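Local coordinates for protein glutathione S-transferase domain (Xanthobacter autotrophicus, PDB 4HZ2) that binds glutathione in a two-domain glutathione S-transferase fold and is probably a transferase acting on this substrate, at residues 23-29 with 47-53; 39-43 with 214-218; 87-93 with 116-120. All blocks are in the same frame, centred on the assembly; numbering follows the deposited sequence. Where two conformers were deposited one is given.

Contact 1: 23-29 with 47-53; sequences MRIYGMN and DFEWVET
Ile-25 and Trp-50 pair across two parallel strands, 24-27 and 49-52, whose N-to-C directions are 25° apart. Helix 32-43 links the strands, so the contact closes the first beta-alpha-beta unit of the thioredoxin-like N-terminal domain. From CB outward, Ile-25 first nears Trp-50 CE3, and the CG2 branch reaches Trp-50 CZ3 at 3.9 Å. CG1 lies anti to the carbonyl carbon (chi1 -54°), which turns it to Phe-48 CD2 at 3.7 Å. At the tip, CD1 sits over the Phe-48 ring face, 3.7 Å from the centroid, in a CH-pi contact. Leu-41 of helix 32-43 covers both Ile-25 and Phe-48. Gly-27 N lies over a face of the Trp-50 indole; a side chain at Gly-27 would collide with Trp-50 CH2. The far face of the sheet carries Tyr-26, with Val-51 CB over its ring and helix 63-68 against it. At the strand ends, the Glu-52 carboxylate takes three donors. Trp-50 NE1 gives OE1 a 2.9 Å bond almost in the indole plane. Asn-29 N meets the syn lone pair of OE2 at 3.1 Å, and a water bridges OE2 to Asn-29 O. Five backbone bonds set the strand pairing, and Glu-52 holds the backbone just after Met-28, a residue of the glutathione pocket. The carboxylate charge is therefore probably offset by hydrogen bonds from two N-H groups and a water, with no cation among these partners.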
loop_
_atom_site.group_PDB
_atom_site.type_symbol
_atom_site.label_atom_id
_atom_site.label_comp_id
_atom_site.label_asym_id
_atom_site.label_seq_id
_atom_site.Cartn_x
_atom_site.Cartn_y
_atom_site.Cartn_z
ATOM N N MET B 23 -0.801 -4.444 26.141
ATOM C CA MET B 23 -0.717 -4.454 24.669
ATOM C C MET B 23 -0.208 -5.789 24.112
ATOM O O MET B 23 0.708 -6.381 24.680
ATOM C CB MET B 23 0.172 -3.300 24.209
ATOM C CG MET B 23 0.160 -3.021 22.722
ATOM S SD MET B 23 1.229 -1.628 22.303
ATOM C CE MET B 23 0.313 -0.222 22.917
ATOM N N ARG B 24 -0.803 -6.253 23.008
ATOM C CA ARG B 24 -0.450 -7.547 22.394
ATOM C C ARG B 24 -0.141 -7.362 20.923
ATOM O O ARG B 24 -0.797 -6.578 20.254
ATOM C CB ARG B 24 -1.610 -8.562 22.517
ATOM C CG ARG B 24 -1.647 -9.356 23.812
ATOM C CD ARG B 24 -2.940 -10.155 23.969
ATOM N NE ARG B 24 -3.985 -9.357 24.603
ATOM C CZ ARG B 24 -5.197 -9.161 24.093
ATOM N NH1 ARG B 24 -5.540 -9.730 22.945
ATOM N NH2 ARG B 24 -6.077 -8.408 24.740
ATOM N N ILE B 25 0.876 -8.048 20.409
ATOM C CA ILE B 25 1.061 -8.130 18.950
ATOM C C ILE B 25 0.762 -9.570 18.527
ATOM O O ILE B 25 1.409 -10.522 19.005
ATOM C CB ILE B 25 2.493 -7.806 18.470
ATOM C CG1 ILE B 25 2.981 -6.453 18.976
ATOM C CG2 ILE B 25 2.594 -7.861 16.938
ATOM C CD1 ILE B 25 4.408 -6.130 18.524
ATOM N N TYR B 26 -0.210 -9.730 17.636
ATOM C CA TYR B 26 -0.420 -11.018 16.963
ATOM C C TYR B 26 0.464 -11.021 15.735
ATOM O O TYR B 26 0.314 -10.152 14.870
ATOM C CB TYR B 26 -1.884 -11.185 16.557
ATOM C CG TYR B 26 -2.790 -11.316 17.755
ATOM C CD1 TYR B 26 -3.153 -10.196 18.514
ATOM C CD2 TYR B 26 -3.270 -12.560 18.137
ATOM C CE1 TYR B 26 -3.962 -10.332 19.631
ATOM C CE2 TYR B 26 -4.078 -12.706 19.242
ATOM C CZ TYR B 26 -4.419 -11.592 19.981
ATOM O OH TYR B 26 -5.228 -11.779 21.068
ATOM N N GLY B 27 1.382 -11.989 15.668
ATOM C CA GLY B 27 2.327 -12.037 14.561
ATOM C C GLY B 27 2.949 -13.395 14.335
ATOM O O GLY B 27 2.712 -14.337 15.086
ATOM N N MET B 28 3.752 -13.485 13.276
ATOM C CA MET B 28 4.456 -14.699 12.911
ATOM C C MET B 28 5.943 -14.409 13.025
ATOM O O MET B 28 6.435 -13.451 12.438
ATOM C CB MET B 28 4.122 -15.074 11.459
ATOM C CG MET B 28 2.676 -15.466 11.245
ATOM S SD MET B 28 2.338 -15.650 9.480
ATOM C CE MET B 28 0.556 -15.864 9.515
ATOM N N ASN B 29 6.651 -15.226 13.788
ATOM C CA ASN B 29 8.093 -15.092 13.950
ATOM C C ASN B 29 8.757 -15.225 12.574
ATOM O O ASN B 29 8.499 -16.198 11.864
ATOM C CB ASN B 29 8.585 -16.212 14.873
ATOM C CG ASN B 29 10.012 -16.002 15.341
ATOM O OD1 ASN B 29 10.596 -14.944 15.123
ATOM N ND2 ASN B 29 10.571 -17.006 16.011
ATOM N N ASP B 47 5.781 -1.416 25.991
ATOM C CA ASP B 47 5.838 -2.832 26.332
ATOM C C ASP B 47 4.691 -3.571 25.645
ATOM O O ASP B 47 3.573 -3.048 25.549
ATOM C CB ASP B 47 5.719 -3.014 27.847
ATOM C CG ASP B 47 7.062 -2.979 28.538
ATOM O OD1 ASP B 47 8.085 -3.207 27.858
ATOM O OD2 ASP B 47 7.095 -2.730 29.756
ATOM N N PHE B 48 4.952 -4.791 25.187
ATOM C CA PHE B 48 3.904 -5.592 24.553
ATOM C C PHE B 48 4.138 -7.074 24.791
ATOM O O PHE B 48 5.257 -7.497 25.102
ATOM C CB PHE B 48 3.821 -5.325 23.041
ATOM C CG PHE B 48 5.122 -5.536 22.315
ATOM C CD1 PHE B 48 6.057 -4.511 22.204
ATOM C CD2 PHE B 48 5.428 -6.771 21.762
ATOM C CE1 PHE B 48 7.264 -4.713 21.543
ATOM C CE2 PHE B 48 6.637 -6.979 21.114
ATOM C CZ PHE B 48 7.552 -5.948 20.999
ATOM N N GLU B 49 3.064 -7.849 24.669
ATOM C CA GLU B 49 3.134 -9.298 24.687
ATOM C C GLU B 49 2.996 -9.807 23.253
ATOM O O GLU B 49 2.108 -9.375 22.515
ATOM C CB GLU B 49 2.002 -9.849 25.556
ATOM C CG GLU B 49 1.662 -11.312 25.328
ATOM C CD GLU B 49 0.499 -11.785 26.196
ATOM O OE1 GLU B 49 0.114 -11.055 27.140
ATOM O OE2 GLU B 49 -0.028 -12.894 25.939
ATOM N N TRP B 50 3.872 -10.729 22.862
ATOM C CA TRP B 50 3.796 -11.370 21.561
ATOM C C TRP B 50 2.906 -12.618 21.596
ATOM O O TRP B 50 3.037 -13.463 22.499
ATOM C CB TRP B 50 5.204 -11.763 21.125
ATOM C CG TRP B 50 5.289 -12.423 19.788
ATOM C CD1 TRP B 50 5.224 -13.758 19.525
ATOM C CD2 TRP B 50 5.473 -11.769 18.528
ATOM N NE1 TRP B 50 5.346 -13.979 18.175
ATOM C CE2 TRP B 50 5.503 -12.775 17.539
ATOM C CE3 TRP B 50 5.607 -10.430 18.138
ATOM C CZ2 TRP B 50 5.673 -12.488 16.187
ATOM C CZ3 TRP B 50 5.784 -10.147 16.781
ATOM C CH2 TRP B 50 5.811 -11.171 15.831
ATOM N N VAL B 51 2.009 -12.714 20.610
ATOM C CA VAL B 51 1.135 -13.865 20.432
ATOM C C VAL B 51 1.423 -14.498 19.074
ATOM O O VAL B 51 1.018 -13.970 18.025
ATOM C CB VAL B 51 -0.351 -13.474 20.501
ATOM C CG1 VAL B 51 -1.232 -14.724 20.447
ATOM C CG2 VAL B 51 -0.626 -12.663 21.758
ATOM N N GLU B 52 2.153 -15.605 19.092
ATOM C CA GLU B 52 2.491 -16.318 17.860
ATOM C C GLU B 52 1.207 -16.841 17.224
ATOM O O GLU B 52 0.441 -17.597 17.854
ATOM C CB GLU B 52 3.473 -17.465 18.147
ATOM C CG GLU B 52 3.947 -18.170 16.892
ATOM C CD GLU B 52 4.874 -17.315 16.039
ATOM O OE1 GLU B 52 5.588 -16.447 16.594
ATOM O OE2 GLU B 52 4.889 -17.510 14.802
ATOM N N THR B 53 0.955 -16.425 15.991
ATOM C CA THR B 53 -0.307 -16.690 15.309
ATOM C C THR B 53 -0.017 -17.458 14.038
ATOM O O THR B 53 0.819 -17.040 13.247
ATOM C CB THR B 53 -1.024 -15.361 14.973
ATOM O OG1 THR B 53 -1.292 -14.653 16.192
ATOM C CG2 THR B 53 -2.350 -15.594 14.262
HETATM O O HOH W 1 6.780 -18.303 12.470
#

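Contact 2: 39-43 with 214-218; sequences QILSL and PGINL
The flat amide of Gln-39 has Ile-216 CD1 over one face, 3.8 Å from Gln-39 CD. A water lies on the other side of the plane, bonded weakly to Gln-39 OE1 and also to Asn-217 ND2. In the carbonyl plane, Asn-217 N meets a lone pair of Gln-39 OE1 at 3.0 Å, nearly straight at 174°. Gln-39 NE2 donates to Gly-215 O at 2.9 Å, from a position tilted out of that peptide's plane. The bend at chi2 (66°) carries the amide across to the loop. Both ends are used, so the amide's flip is fixed. A second water joins Ser-42 OG to Gly-215 O. Replacing Gln-39 by a leucine would probably leave Asn-217 N without its acceptor and Gly-215 O with only this water among the partners described, setting the loop freer to move. At Gly-215 (phi 88°) a CB would jam against the carbonyl O of Pro-214 and run into Leu-43 CD2. Leu-43 CD1 touches Ile-216 CD1 at 3.9 Å. The contact joins helix 32-43 of the N-terminal domain to the loop before helix 222-225. Trp-35 NE1 adds a bond to Asn-217 O, while Leu-181 of helix 178-187 packs on both Leu-43 and Ile-216.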
loop_
_atom_site.group_PDB
_atom_site.type_symbol
_atom_site.label_atom_id
_atom_site.label_comp_id
_atom_site.label_asym_id
_atom_site.label_seq_id
_atom_site.Cartn_x
_atom_site.Cartn_y
_atom_site.Cartn_z
ATOM N N GLN B 39 9.172 -3.447 16.058
ATOM C CA GLN B 39 10.253 -2.491 16.063
ATOM C C GLN B 39 9.788 -1.083 16.419
ATOM O O GLN B 39 10.457 -0.390 17.204
ATOM C CB GLN B 39 10.931 -2.476 14.680
ATOM C CG GLN B 39 12.147 -1.569 14.580
ATOM C CD GLN B 39 13.302 -2.059 15.456
ATOM O OE1 GLN B 39 14.133 -2.911 15.047
ATOM N NE2 GLN B 39 13.367 -1.529 16.662
ATOM N N ILE B 40 8.661 -0.624 15.855
ATOM C CA ILE B 40 8.210 0.729 16.211
ATOM C C ILE B 40 7.691 0.786 17.658
ATOM O O ILE B 40 7.861 1.798 18.334
ATOM C CB ILE B 40 7.145 1.276 15.230
ATOM C CG1 ILE B 40 6.996 2.781 15.379
ATOM C CG2 ILE B 40 5.824 0.527 15.367
ATOM C CD1 ILE B 40 8.257 3.551 15.029
ATOM N N LEU B 41 7.063 -0.283 18.137
ATOM C CA LEU B 41 6.654 -0.316 19.561
ATOM C C LEU B 41 7.855 -0.214 20.507
ATOM O O LEU B 41 7.846 0.531 21.504
ATOM C CB LEU B 41 5.824 -1.564 19.872
ATOM C CG LEU B 41 4.444 -1.559 19.231
ATOM C CD1 LEU B 41 3.671 -2.820 19.578
ATOM C CD2 LEU B 41 3.666 -0.336 19.687
ATOM N N SER B 42 8.911 -0.946 20.188
ATOM C CA SER B 42 10.093 -0.906 21.032
ATOM C C SER B 42 10.774 0.468 20.943
ATOM O O SER B 42 11.193 1.011 21.975
ATOM C CB SER B 42 11.061 -2.066 20.723
ATOM O OG SER B 42 11.741 -1.900 19.490
ATOM N N LEU B 43 10.858 1.043 19.736
ATOM C CA LEU B 43 11.487 2.362 19.542
ATOM C C LEU B 43 10.741 3.470 20.293
ATOM O O LEU B 43 11.334 4.468 20.724
ATOM C CB LEU B 43 11.573 2.724 18.046
ATOM C CG LEU B 43 12.632 1.929 17.285
ATOM C CD1 LEU B 43 12.435 2.093 15.781
ATOM C CD2 LEU B 43 14.024 2.402 17.714
ATOM N N PRO B 214 20.596 3.181 17.079
ATOM C CA PRO B 214 20.231 2.671 18.394
ATOM C C PRO B 214 18.819 2.077 18.418
ATOM O O PRO B 214 17.880 2.655 17.862
ATOM C CB PRO B 214 20.303 3.920 19.299
ATOM C CG PRO B 214 21.197 4.870 18.586
ATOM C CD PRO B 214 20.999 4.594 17.118
ATOM N N GLY B 215 18.675 0.901 19.019
ATOM C CA GLY B 215 17.350 0.296 19.163
ATOM C C GLY B 215 16.873 -0.586 18.021
ATOM O O GLY B 215 15.839 -1.244 18.161
ATOM N N ILE B 216 17.610 -0.625 16.902
ATOM C CA ILE B 216 17.218 -1.451 15.765
ATOM C C ILE B 216 17.763 -2.870 15.927
ATOM O O ILE B 216 18.956 -3.066 16.215
ATOM C CB ILE B 216 17.719 -0.848 14.413
ATOM C CG1 ILE B 216 17.143 0.554 14.211
ATOM C CG2 ILE B 216 17.371 -1.751 13.245
ATOM C CD1 ILE B 216 15.645 0.609 14.051
ATOM N N ASN B 217 16.873 -3.846 15.743
ATOM C CA ASN B 217 17.201 -5.260 15.813
ATOM C C ASN B 217 16.919 -5.947 14.482
ATOM O O ASN B 217 15.958 -5.612 13.799
ATOM C CB ASN B 217 16.341 -5.920 16.892
ATOM C CG ASN B 217 16.231 -5.053 18.131
ATOM O OD1 ASN B 217 17.241 -4.861 18.830
ATOM N ND2 ASN B 217 15.017 -4.508 18.412
ATOM N N LEU B 218 17.753 -6.918 14.137
ATOM C CA LEU B 218 17.596 -7.675 12.906
ATOM C C LEU B 218 16.719 -8.900 13.091
ATOM O O LEU B 218 16.618 -9.446 14.206
ATOM C CB LEU B 218 18.965 -8.119 12.393
ATOM C CG LEU B 218 20.066 -7.054 12.356
ATOM C CD1 LEU B 218 21.392 -7.623 11.848
ATOM C CD2 LEU B 218 19.618 -5.887 11.465
HETATM O O HOH W 2 12.782 -5.563 16.289
HETATM O O HOH W 3 14.106 -0.409 20.016
#

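Contact 3: 87-93 with 116-120; sequences ESNAILL and LFFEQ. With GSH (glutathione), chain F.
Glu-119 OE1 is gripped by two amides, Asn-89 ND2 at 2.8 Å and Gln-120 NE2 at 2.9 Å. They come from opposite faces of the carboxylate plane. The other oxygen, OE2, forms a salt bridge with Lys-36, which also binds Asn-89 OD1 and Ser-88 OG. This is the domain interface of the glutathione S-transferase fold. Helix 88-96 opens with the family's SNAIL sequence. Over 88-93 and 116-120 it runs nearly antiparallel (159°) to the long helix 107-137. The gamma-glutamyl end of glutathione sits at the start of helix 88-96, beside Gln-120. Its amino nitrogen N1 is bound from both helices' sides: Glu-87 OE1 lies 2.6 Å from it and Gln-120 OE1 2.8 Å. The bond from Gln-120 NE2 to Glu-119 OE1 probably sets the amide with its oxygen to N1; NE2 also gives O12 a weak bond. Glu-119 thus probably acts as a second-shell residue. The ligand carboxylate faces the helix start. Ser-88 N gives O11 a 2.8 Å bond (169°), and Ser-88 OG, placed between the backbone N and carbonyl carbon (chi1 65°), gives O12 another. The N-terminal helix end would probably stabilise this negative charge. Phe-117 of the second subunit packs on Glu-87 and stacks on Phe-117 of this chain, so the dimer interface adjoins the site. Further along the helices the contact turns apolar, with Leu-116 CD1 set 3.9 Å from Leu-93 CG.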
loop_
_atom_site.group_PDB
_atom_site.type_symbol
_atom_site.label_atom_id
_atom_site.label_comp_id
_atom_site.label_asym_id
_atom_site.label_seq_id
_atom_site.Cartn_x
_atom_site.Cartn_y
_atom_site.Cartn_z
ATOM N N GLU B 87 -2.638 -3.644 9.586
ATOM C CA GLU B 87 -1.825 -3.073 8.488
ATOM C C GLU B 87 -0.501 -2.527 9.010
ATOM O O GLU B 87 -0.436 -1.453 9.624
ATOM C CB GLU B 87 -2.575 -2.010 7.659
ATOM C CG GLU B 87 -3.712 -2.596 6.840
ATOM C CD GLU B 87 -3.184 -3.573 5.800
ATOM O OE1 GLU B 87 -2.090 -3.286 5.224
ATOM O OE2 GLU B 87 -3.843 -4.608 5.551
ATOM N N SER B 88 0.574 -3.247 8.735
ATOM C CA SER B 88 1.862 -2.895 9.321
ATOM C C SER B 88 2.260 -1.442 9.094
ATOM O O SER B 88 2.848 -0.834 9.978
ATOM C CB SER B 88 2.973 -3.857 8.865
ATOM O OG SER B 88 3.185 -3.747 7.473
ATOM N N ASN B 89 2.010 -0.895 7.900
ATOM C CA ASN B 89 2.442 0.471 7.660
ATOM C C ASN B 89 1.536 1.497 8.375
ATOM O O ASN B 89 1.986 2.613 8.739
ATOM C CB ASN B 89 2.556 0.763 6.166
ATOM C CG ASN B 89 3.770 0.069 5.507
ATOM O OD1 ASN B 89 4.557 -0.610 6.160
ATOM N ND2 ASN B 89 3.917 0.270 4.209
ATOM N N ALA B 90 0.267 1.130 8.582
ATOM C CA ALA B 90 -0.648 1.949 9.425
ATOM C C ALA B 90 -0.211 1.875 10.876
ATOM O O ALA B 90 -0.288 2.870 11.593
ATOM C CB ALA B 90 -2.103 1.473 9.284
ATOM N N ILE B 91 0.275 0.716 11.310
ATOM C CA ILE B 91 0.809 0.585 12.691
ATOM C C ILE B 91 2.068 1.461 12.860
ATOM O O ILE B 91 2.267 2.134 13.876
ATOM C CB ILE B 91 1.093 -0.886 13.024
ATOM C CG1 ILE B 91 -0.240 -1.637 13.135
ATOM C CG2 ILE B 91 1.904 -1.035 14.324
ATOM C CD1 ILE B 91 -0.132 -3.146 13.005
ATOM N N LEU B 92 2.925 1.501 11.834
ATOM C CA LEU B 92 4.075 2.393 11.897
ATOM C C LEU B 92 3.628 3.843 12.032
ATOM O O LEU B 92 4.162 4.579 12.850
ATOM C CB LEU B 92 4.932 2.292 10.625
ATOM C CG LEU B 92 5.841 1.052 10.414
ATOM C CD1 LEU B 92 6.468 0.985 9.003
ATOM C CD2 LEU B 92 6.896 0.918 11.548
ATOM N N LEU B 93 2.663 4.256 11.220
ATOM C CA LEU B 93 2.143 5.623 11.283
ATOM C C LEU B 93 1.483 5.924 12.614
ATOM O O LEU B 93 1.543 7.044 13.088
ATOM C CB LEU B 93 1.154 5.879 10.133
ATOM C CG LEU B 93 1.780 6.046 8.743
ATOM C CD1 LEU B 93 0.704 5.819 7.677
ATOM C CD2 LEU B 93 2.369 7.454 8.644
ATOM N N LEU B 116 5.954 4.510 1.764
ATOM C CA LEU B 116 5.151 3.440 2.364
ATOM C C LEU B 116 4.234 2.787 1.328
ATOM O O LEU B 116 4.019 1.564 1.387
ATOM C CB LEU B 116 4.288 3.983 3.528
ATOM C CG LEU B 116 5.030 4.591 4.719
ATOM C CD1 LEU B 116 4.036 5.095 5.754
ATOM C CD2 LEU B 116 5.965 3.552 5.363
ATOM N N PHE B 117 3.651 3.572 0.404
ATOM C CA PHE B 117 2.809 2.958 -0.612
ATOM C C PHE B 117 3.640 2.235 -1.672
ATOM O O PHE B 117 3.260 1.146 -2.149
ATOM C CB PHE B 117 1.792 3.961 -1.214
ATOM C CG PHE B 117 0.747 4.364 -0.235
ATOM C CD1 PHE B 117 -0.228 3.456 0.168
ATOM C CD2 PHE B 117 0.772 5.622 0.313
ATOM C CE1 PHE B 117 -1.201 3.804 1.120
ATOM C CE2 PHE B 117 -0.176 6.001 1.277
ATOM C CZ PHE B 117 -1.175 5.086 1.673
ATOM N N PHE B 118 4.789 2.823 -2.022
ATOM C CA PHE B 118 5.755 2.095 -2.847
ATOM C C PHE B 118 6.096 0.748 -2.233
ATOM O O PHE B 118 6.118 -0.295 -2.920
ATOM C CB PHE B 118 7.027 2.934 -3.093
ATOM C CG PHE B 118 8.193 2.146 -3.623
ATOM C CD1 PHE B 118 8.339 1.918 -4.998
ATOM C CD2 PHE B 118 9.196 1.688 -2.755
ATOM C CE1 PHE B 118 9.443 1.211 -5.472
ATOM C CE2 PHE B 118 10.296 0.985 -3.228
ATOM C CZ PHE B 118 10.429 0.770 -4.600
ATOM N N GLU B 119 6.354 0.748 -0.925
ATOM C CA GLU B 119 6.696 -0.497 -0.271
ATOM C C GLU B 119 5.575 -1.548 -0.445
ATOM O O GLU B 119 5.825 -2.727 -0.737
ATOM C CB GLU B 119 7.043 -0.277 1.217
ATOM C CG GLU B 119 7.591 -1.518 1.859
ATOM C CD GLU B 119 6.546 -2.288 2.699
ATOM O OE1 GLU B 119 5.443 -1.763 2.942
ATOM O OE2 GLU B 119 6.829 -3.437 3.114
ATOM N N GLN B 120 4.338 -1.146 -0.228
ATOM C CA GLN B 120 3.254 -2.120 -0.242
ATOM C C GLN B 120 2.891 -2.580 -1.652
ATOM O O GLN B 120 2.412 -3.695 -1.844
ATOM C CB GLN B 120 2.029 -1.525 0.467
ATOM C CG GLN B 120 2.186 -1.535 1.982
ATOM C CD GLN B 120 2.034 -2.892 2.603
ATOM O OE1 GLN B 120 0.969 -3.509 2.484
ATOM N NE2 GLN B 120 3.095 -3.374 3.299
HETATM N N1 GSH F . -0.792 -5.168 3.922
HETATM C CA1 GSH F . -0.505 -6.104 5.066
HETATM C C1 GSH F . 0.448 -5.479 6.059
HETATM O O11 GSH F . 0.236 -5.645 7.293
HETATM O O12 GSH F . 1.445 -4.819 5.619
HETATM C CB1 GSH F . 0.079 -7.429 4.585
HETATM C CG1 GSH F . 0.329 -8.312 5.790
HETATM C CD1 GSH F . 0.514 -9.763 5.407
HETATM O OE1 GSH F . 0.638 -10.086 4.223
HETATM N N2 GSH F . 0.550 -10.632 6.435
HETATM C CA2 GSH F . 0.784 -12.060 6.218
HETATM C C2 GSH F . -0.420 -12.867 6.623
HETATM O O2 GSH F . -1.054 -12.581 7.660
HETATM C CB2 GSH F . 2.130 -12.472 6.879
HETATM S SG2 GSH F . 3.598 -11.432 6.451
HETATM N N3 GSH F . -0.780 -13.885 5.832
HETATM C CA3 GSH F . -2.178 -14.174 5.520
HETATM C C3 GSH F . -2.703 -15.481 6.075
HETATM O O31 GSH F . -3.930 -15.723 5.972
HETATM O O32 GSH F . -1.898 -16.273 6.613
#

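Contact 3 is fully buried, contact 1 partly so, and contact 2 lies at the surface. Contact 1 stays within the N-terminal domain, whereas contacts 2 and 3 each join that domain to the C-terminal one. Contact 2 lies on helix 32-43, which connects the two strands of contact 1 and packs on them through Leu-41. The same helix reaches contact 3 through Ile-40, whose CB touches Leu-92 CD2. Contact 3 is nested in the chain loop that contact 2 closes. The chemistry follows place. Backbone bonds and aromatic packing dominate the sheet; one side-chain amide, two waters and a small apolar touch make the surface contact; a charged network around the ligand occupies the interior.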